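Local coordinates for nitrate transport protein nrtA (Synechocystis sp., PDB 2G29) that binds nitrate as the solute-binding protein of the NrtABCD ABC transporter, which takes up nitrate and probably also nitrite, at residues A[114-119]-A[361-366]; A[328-333]-A[365-370]. All coordinates share one frame; numbering follows the deposited sequence.

Contact 1 of 2, residues A[114-119]-A[361-366]; sequences PMYILA and VNREDL
One face of the Tyr116 ring is covered by the side chain of Arg363, whose guanidinium stands almost upright on it, planes 83° apart. It turns its edge to the phenol, NH1 coming within 3.4 Å of Tyr116 CZ, a cation-pi contact with Arg363 CZ 4.7 Å from the Tyr116 ring centroid. Nearer the backbone, CG and CD of Arg363 lie along CG and CD1 of the ring. Tyrosine suits its place by giving the cation a flat, electron-rich face while its OH reaches Asp250; arginine has methylenes to lie on the ring and a planar head that meets ring and carboxylate at once. At the ring's edge, near its plane, comes Val361 O. One face of the guanidinium receives CD1 of Leu366, over its centre, while its other edge grips Asp365 side-on: NE and NH2 each donate to a separate carboxylate oxygen, at its syn lone pair. Bends at chi2 and chi3 (-53° and -60°) bring NE and NH2 round to Asp365 while NH1 stays over the ring, and the salt bridge fixes the rotation.

Strand 115-120 lies at the edge of a mixed sheet of strand order 2-1-3-5-4, antiparallel to strand 240-245, as in a domain of the type II periplasmic-binding-protein fold. Its other side is met by the link between helices 354-361 and 364-373 through a single beta bridge, Ile117 with Asn362. Ile117 N donates to Val361 O (2.8 Å), and Arg363 N, at the second helix's N-cap, donates to Ile117 O (2.8 Å), in the carbonyl plane.

Asn362 suits the link because its OD1 accepts from Glu364 N at 2.9 Å, an Asx turn leading into the helix. Ile117 CG1 touches Val361 CG1 at 4.3 Å. Leu118 CD2 meets Leu366 CD1 at 3.7 Å.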
loop_
_atom_site.group_PDB
_atom_site.type_symbol
_atom_site.label_atom_id
_atom_site.label_comp_id
_atom_site.label_asym_id
_atom_site.label_seq_id
_atom_site.Cartn_x
_atom_site.Cartn_y
_atom_site.Cartn_z
ATOM N N PRO A 114 -12.640 2.991 15.373
ATOM C CA PRO A 114 -11.377 2.299 15.668
ATOM C C PRO A 114 -11.060 1.090 14.836
ATOM O O PRO A 114 -11.949 0.289 14.508
ATOM C CB PRO A 114 -11.450 2.044 17.173
ATOM C CG PRO A 114 -12.989 1.931 17.429
ATOM C CD PRO A 114 -13.620 2.930 16.470
ATOM N N MET A 115 -9.789 0.991 14.465
ATOM C CA MET A 115 -9.319 -0.119 13.637
ATOM C C MET A 115 -8.024 -0.703 14.169
ATOM O O MET A 115 -7.344 -0.093 14.995
ATOM C CB MET A 115 -9.076 0.373 12.187
ATOM C CG MET A 115 -10.335 0.726 11.432
ATOM S SD MET A 115 -10.051 1.001 9.674
ATOM C CE MET A 115 -9.628 -0.733 9.151
ATOM N N TYR A 116 -7.695 -1.901 13.685
ATOM C CA TYR A 116 -6.423 -2.543 14.009
ATOM C C TYR A 116 -5.721 -2.933 12.710
ATOM O O TYR A 116 -6.364 -3.151 11.694
ATOM C CB TYR A 116 -6.622 -3.864 14.749
ATOM C CG TYR A 116 -7.196 -3.807 16.114
ATOM C CD1 TYR A 116 -6.716 -2.907 17.057
ATOM C CD2 TYR A 116 -8.210 -4.683 16.478
ATOM C CE1 TYR A 116 -7.258 -2.871 18.351
ATOM C CE2 TYR A 116 -8.730 -4.674 17.757
ATOM C CZ TYR A 116 -8.255 -3.757 18.682
ATOM O OH TYR A 116 -8.778 -3.680 19.959
ATOM N N ILE A 117 -4.394 -3.009 12.768
ATOM C CA ILE A 117 -3.633 -3.549 11.649
ATOM C C ILE A 117 -3.160 -4.917 12.167
ATOM O O ILE A 117 -2.459 -5.034 13.187
ATOM C CB ILE A 117 -2.450 -2.655 11.262
ATOM C CG1 ILE A 117 -2.974 -1.427 10.533
ATOM C CG2 ILE A 117 -1.448 -3.459 10.403
ATOM C CD1 ILE A 117 -1.823 -0.430 10.200
ATOM N N LEU A 118 -3.576 -5.953 11.446
ATOM C CA LEU A 118 -3.240 -7.345 11.820
ATOM C C LEU A 118 -2.000 -7.866 11.121
ATOM O O LEU A 118 -1.333 -8.763 11.639
ATOM C CB LEU A 118 -4.399 -8.280 11.497
ATOM C CG LEU A 118 -5.728 -7.875 12.149
ATOM C CD1 LEU A 118 -6.798 -8.908 11.731
ATOM C CD2 LEU A 118 -5.603 -7.774 13.648
ATOM N N ALA A 119 -1.683 -7.307 9.958
ATOM C CA ALA A 119 -0.515 -7.720 9.202
ATOM C C ALA A 119 -0.197 -6.666 8.162
ATOM O O ALA A 119 -1.050 -5.814 7.828
ATOM C CB ALA A 119 -0.808 -9.041 8.493
ATOM N N VAL A 361 -3.367 0.763 17.671
ATOM C CA VAL A 361 -3.815 0.241 16.382
ATOM C C VAL A 361 -3.049 -0.965 15.837
ATOM O O VAL A 361 -3.645 -1.878 15.270
ATOM C CB VAL A 361 -3.773 1.396 15.354
ATOM C CG1 VAL A 361 -4.059 0.912 13.917
ATOM C CG2 VAL A 361 -4.779 2.467 15.774
ATOM N N ASN A 362 -1.736 -0.948 16.000
ATOM C CA ASN A 362 -0.900 -2.024 15.489
ATOM C C ASN A 362 -1.034 -3.268 16.359
ATOM O O ASN A 362 -0.808 -3.212 17.562
ATOM C CB ASN A 362 0.569 -1.543 15.419
ATOM C CG ASN A 362 1.496 -2.604 14.880
ATOM O OD1 ASN A 362 1.716 -3.642 15.530
ATOM N ND2 ASN A 362 2.045 -2.364 13.686
ATOM N N ARG A 363 -1.434 -4.380 15.731
ATOM C CA ARG A 363 -1.591 -5.610 16.492
ATOM C C ARG A 363 -0.573 -6.662 16.084
ATOM O O ARG A 363 -0.935 -7.823 15.771
ATOM C CB ARG A 363 -3.017 -6.160 16.352
ATOM C CG ARG A 363 -4.094 -5.208 16.925
ATOM C CD ARG A 363 -3.796 -4.801 18.363
ATOM N NE ARG A 363 -3.743 -5.958 19.259
ATOM C CZ ARG A 363 -4.807 -6.568 19.776
ATOM N NH1 ARG A 363 -6.035 -6.137 19.522
ATOM N NH2 ARG A 363 -4.632 -7.659 20.528
ATOM N N GLU A 364 0.696 -6.258 16.074
ATOM C CA GLU A 364 1.787 -7.209 15.787
ATOM C C GLU A 364 1.728 -8.365 16.802
ATOM O O GLU A 364 2.278 -9.444 16.529
ATOM C CB GLU A 364 3.152 -6.487 15.830
ATOM C CG GLU A 364 3.517 -5.853 17.194
ATOM C CD GLU A 364 4.109 -6.847 18.156
ATOM O OE1 GLU A 364 4.930 -7.684 17.729
ATOM O OE2 GLU A 364 3.802 -6.735 19.370
ATOM N N ASP A 365 1.126 -8.131 17.963
ATOM C CA ASP A 365 0.980 -9.200 18.965
ATOM C C ASP A 365 0.071 -10.303 18.401
ATOM O O ASP A 365 0.364 -11.487 18.583
ATOM C CB ASP A 365 0.412 -8.675 20.302
ATOM C CG ASP A 365 -0.952 -7.995 20.157
ATOM O OD1 ASP A 365 -1.136 -7.153 19.254
ATOM O OD2 ASP A 365 -1.835 -8.314 20.985
ATOM N N LEU A 366 -1.020 -9.941 17.728
ATOM C CA LEU A 366 -1.903 -10.930 17.094
ATOM C C LEU A 366 -1.147 -11.626 15.949
ATOM O O LEU A 366 -1.334 -12.828 15.711
ATOM C CB LEU A 366 -3.184 -10.246 16.571
ATOM C CG LEU A 366 -4.065 -9.656 17.665
ATOM C CD1 LEU A 366 -5.356 -9.119 17.097
ATOM C CD2 LEU A 366 -4.410 -10.796 18.661
#

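Contact 2 of 2, residues A[328-333]-A[365-370]; sequences SYPYKS and DLWREA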
loop_
_atom_site.group_PDB
_atom_site.type_symbol
_atom_site.label_atom_id
_atom_site.label_comp_id
_atom_site.label_asym_id
_atom_site.label_seq_id
_atom_site.Cartn_x
_atom_site.Cartn_y
_atom_site.Cartn_z
ATOM N N SER A 328 5.404 -9.553 5.833
ATOM C CA SER A 328 4.108 -9.604 6.461
ATOM C C SER A 328 4.084 -9.046 7.882
ATOM O O SER A 328 3.068 -8.552 8.353
ATOM C CB SER A 328 3.641 -11.058 6.449
ATOM O OG SER A 328 2.395 -11.195 7.064
ATOM N N TYR A 329 5.209 -9.102 8.584
ATOM C CA TYR A 329 5.218 -8.608 9.969
ATOM C C TYR A 329 4.988 -7.100 9.972
ATOM O O TYR A 329 5.741 -6.358 9.363
ATOM C CB TYR A 329 6.541 -8.959 10.644
ATOM C CG TYR A 329 6.583 -8.482 12.076
ATOM C CD1 TYR A 329 5.859 -9.130 13.070
ATOM C CD2 TYR A 329 7.319 -7.356 12.430
ATOM C CE1 TYR A 329 5.864 -8.666 14.384
ATOM C CE2 TYR A 329 7.342 -6.878 13.734
ATOM C CZ TYR A 329 6.613 -7.532 14.710
ATOM O OH TYR A 329 6.675 -7.051 15.996
ATOM N N PRO A 330 3.936 -6.630 10.660
ATOM C CA PRO A 330 3.625 -5.190 10.693
ATOM C C PRO A 330 4.449 -4.426 11.707
ATOM O O PRO A 330 4.066 -4.243 12.845
ATOM C CB PRO A 330 2.134 -5.172 10.999
ATOM C CG PRO A 330 1.973 -6.348 11.959
ATOM C CD PRO A 330 2.934 -7.420 11.399
ATOM N N TYR A 331 5.630 -4.016 11.274
ATOM C CA TYR A 331 6.517 -3.274 12.161
ATOM C C TYR A 331 5.869 -1.974 12.643
ATOM O O TYR A 331 5.369 -1.152 11.844
ATOM C CB TYR A 331 7.834 -2.922 11.448
ATOM C CG TYR A 331 8.781 -4.081 11.211
ATOM C CD1 TYR A 331 8.817 -4.720 9.986
ATOM C CD2 TYR A 331 9.644 -4.526 12.226
ATOM C CE1 TYR A 331 9.696 -5.775 9.745
ATOM C CE2 TYR A 331 10.515 -5.581 11.988
ATOM C CZ TYR A 331 10.540 -6.191 10.755
ATOM O OH TYR A 331 11.450 -7.211 10.489
ATOM N N LYS A 332 5.888 -1.782 13.953
ATOM C CA LYS A 332 5.375 -0.534 14.532
ATOM C C LYS A 332 6.235 0.666 14.072
ATOM O O LYS A 332 5.703 1.762 13.915
ATOM C CB LYS A 332 5.374 -0.619 16.063
ATOM C CG LYS A 332 4.272 -1.497 16.647
ATOM C CD LYS A 332 4.348 -1.563 18.151
ATOM C CE LYS A 332 3.119 -2.208 18.712
ATOM N NZ LYS A 332 3.151 -2.199 20.224
ATOM N N SER A 333 7.541 0.472 13.847
ATOM C CA SER A 333 8.389 1.582 13.417
ATOM C C SER A 333 7.932 2.088 12.056
ATOM O O SER A 333 8.020 3.298 11.764
ATOM C CB SER A 333 9.868 1.156 13.362
ATOM O OG SER A 333 10.035 0.067 12.470
ATOM N N ASP A 365 1.126 -8.131 17.963
ATOM C CA ASP A 365 0.980 -9.200 18.965
ATOM C C ASP A 365 0.071 -10.303 18.401
ATOM O O ASP A 365 0.364 -11.487 18.583
ATOM C CB ASP A 365 0.412 -8.675 20.302
ATOM C CG ASP A 365 -0.952 -7.995 20.157
ATOM O OD1 ASP A 365 -1.136 -7.153 19.254
ATOM O OD2 ASP A 365 -1.835 -8.314 20.985
ATOM N N LEU A 366 -1.020 -9.941 17.728
ATOM C CA LEU A 366 -1.903 -10.930 17.094
ATOM C C LEU A 366 -1.147 -11.626 15.949
ATOM O O LEU A 366 -1.334 -12.828 15.711
ATOM C CB LEU A 366 -3.184 -10.246 16.571
ATOM C CG LEU A 366 -4.065 -9.656 17.665
ATOM C CD1 LEU A 366 -5.356 -9.119 17.097
ATOM C CD2 LEU A 366 -4.410 -10.796 18.661
ATOM N N TRP A 367 -0.278 -10.893 15.239
ATOM C CA TRP A 367 0.476 -11.496 14.163
ATOM C C TRP A 367 1.400 -12.567 14.724
ATOM O O TRP A 367 1.447 -13.688 14.191
ATOM C CB TRP A 367 1.258 -10.413 13.380
ATOM C CG TRP A 367 1.922 -10.918 12.106
ATOM C CD1 TRP A 367 1.453 -10.756 10.830
ATOM C CD2 TRP A 367 3.164 -11.644 11.986
ATOM N NE1 TRP A 367 2.307 -11.335 9.926
ATOM C CE2 TRP A 367 3.372 -11.875 10.604
ATOM C CE3 TRP A 367 4.120 -12.113 12.908
ATOM C CZ2 TRP A 367 4.500 -12.560 10.108
ATOM C CZ3 TRP A 367 5.243 -12.795 12.423
ATOM C CH2 TRP A 367 5.423 -13.008 11.030
ATOM N N ARG A 368 2.133 -12.249 15.794
ATOM C CA ARG A 368 3.026 -13.254 16.394
ATOM C C ARG A 368 2.254 -14.460 16.909
ATOM O O ARG A 368 2.750 -15.592 16.788
ATOM C CB ARG A 368 3.859 -12.635 17.524
ATOM C CG ARG A 368 5.008 -11.760 17.022
ATOM C CD ARG A 368 5.871 -11.264 18.208
ATOM N NE ARG A 368 5.230 -10.183 18.948
ATOM C CZ ARG A 368 4.907 -10.231 20.233
ATOM N NH1 ARG A 368 5.165 -11.329 20.960
ATOM N NH2 ARG A 368 4.291 -9.200 20.801
ATOM N N GLU A 369 1.065 -14.253 17.476
ATOM C CA GLU A 369 0.296 -15.404 17.970
ATOM C C GLU A 369 -0.114 -16.299 16.818
ATOM O O GLU A 369 -0.026 -17.532 16.914
ATOM C CB GLU A 369 -0.920 -14.928 18.758
ATOM C CG GLU A 369 -0.484 -14.391 20.132
ATOM C CD GLU A 369 -1.473 -13.452 20.777
ATOM O OE1 GLU A 369 -2.668 -13.477 20.401
ATOM O OE2 GLU A 369 -1.048 -12.685 21.682
ATOM N N ALA A 370 -0.518 -15.704 15.699
ATOM C CA ALA A 370 -0.908 -16.507 14.550
ATOM C C ALA A 370 0.283 -17.210 13.924
ATOM O O ALA A 370 0.173 -18.367 13.513
ATOM C CB ALA A 370 -1.603 -15.601 13.517
#
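An inverse gamma turn centred on Pro330, in the loop leading into helix 332-344, packs against the first turns of helix 364-373, and Trp367 fills the junction. With CG anti to the backbone N (chi1 -171°), the indole lies against the loop. Its NE1 donates to Ser328 OG at 2.9 Å, nearly straight at 164°, with the oxygen close to the ring plane. Serine suits this place: a small hydroxyl can meet the indole edge and also pair with Gln267 OE1.

One face of the indole takes three groups. Pro330 CD lies 3.9 Å from the centroid of the five-membered ring of Trp367, a CH-pi contact, and Tyr329 CA presses on that same ring. Over the six-membered ring stands the edge of the Tyr329 phenol in a T-shaped pair, planes at 83°, with Tyr329 CD1 approaching Trp367 CE3 to 3.5 Å. Proline offers a rigid, polarised CH2, and tyrosine an aromatic edge whose far hydroxyl bonds to Glu364. The CG methylene of Arg368 runs beside the phenol, 4.2 Å from Tyr329 CE1, before its guanidinium turns to Glu364 in a salt bridge.

An alanine in place of Trp367 would lose the indole N-H bond and the whole aromatic face, and would probably loosen the loop's seat on the helix. Because Trp367 is buried, the bond to Ser328 satisfies the only polar hydrogen of its side chain, while the C-H groups of tyrosine and proline, slightly positive, meet the electron-rich indole face.

Overall arrangement
Contacts 1 and 2 have centres 8 Å apart, on the same side of the chain's centre. Along the chain, segment 114-119 comes first, loop 328-333 far later, then 361-370, whose two segments overlap at Asp365 and Leu366: Leu366 faces Leu118, and Trp367, one residue on, faces the loop. Asn362 ND2 donates to Pro330 O, and Leu118 O packs on Trp367 CD1, joining the two contacts directly. The late chain segments thus lie on the domain built on the sheet that holds 115-120 and 240-245; the chain's two sheets are consistent with the two domains of the C-clamp. Nitrate-binding Lys240 lies about 9 Å from Ile117, side chain to side chain.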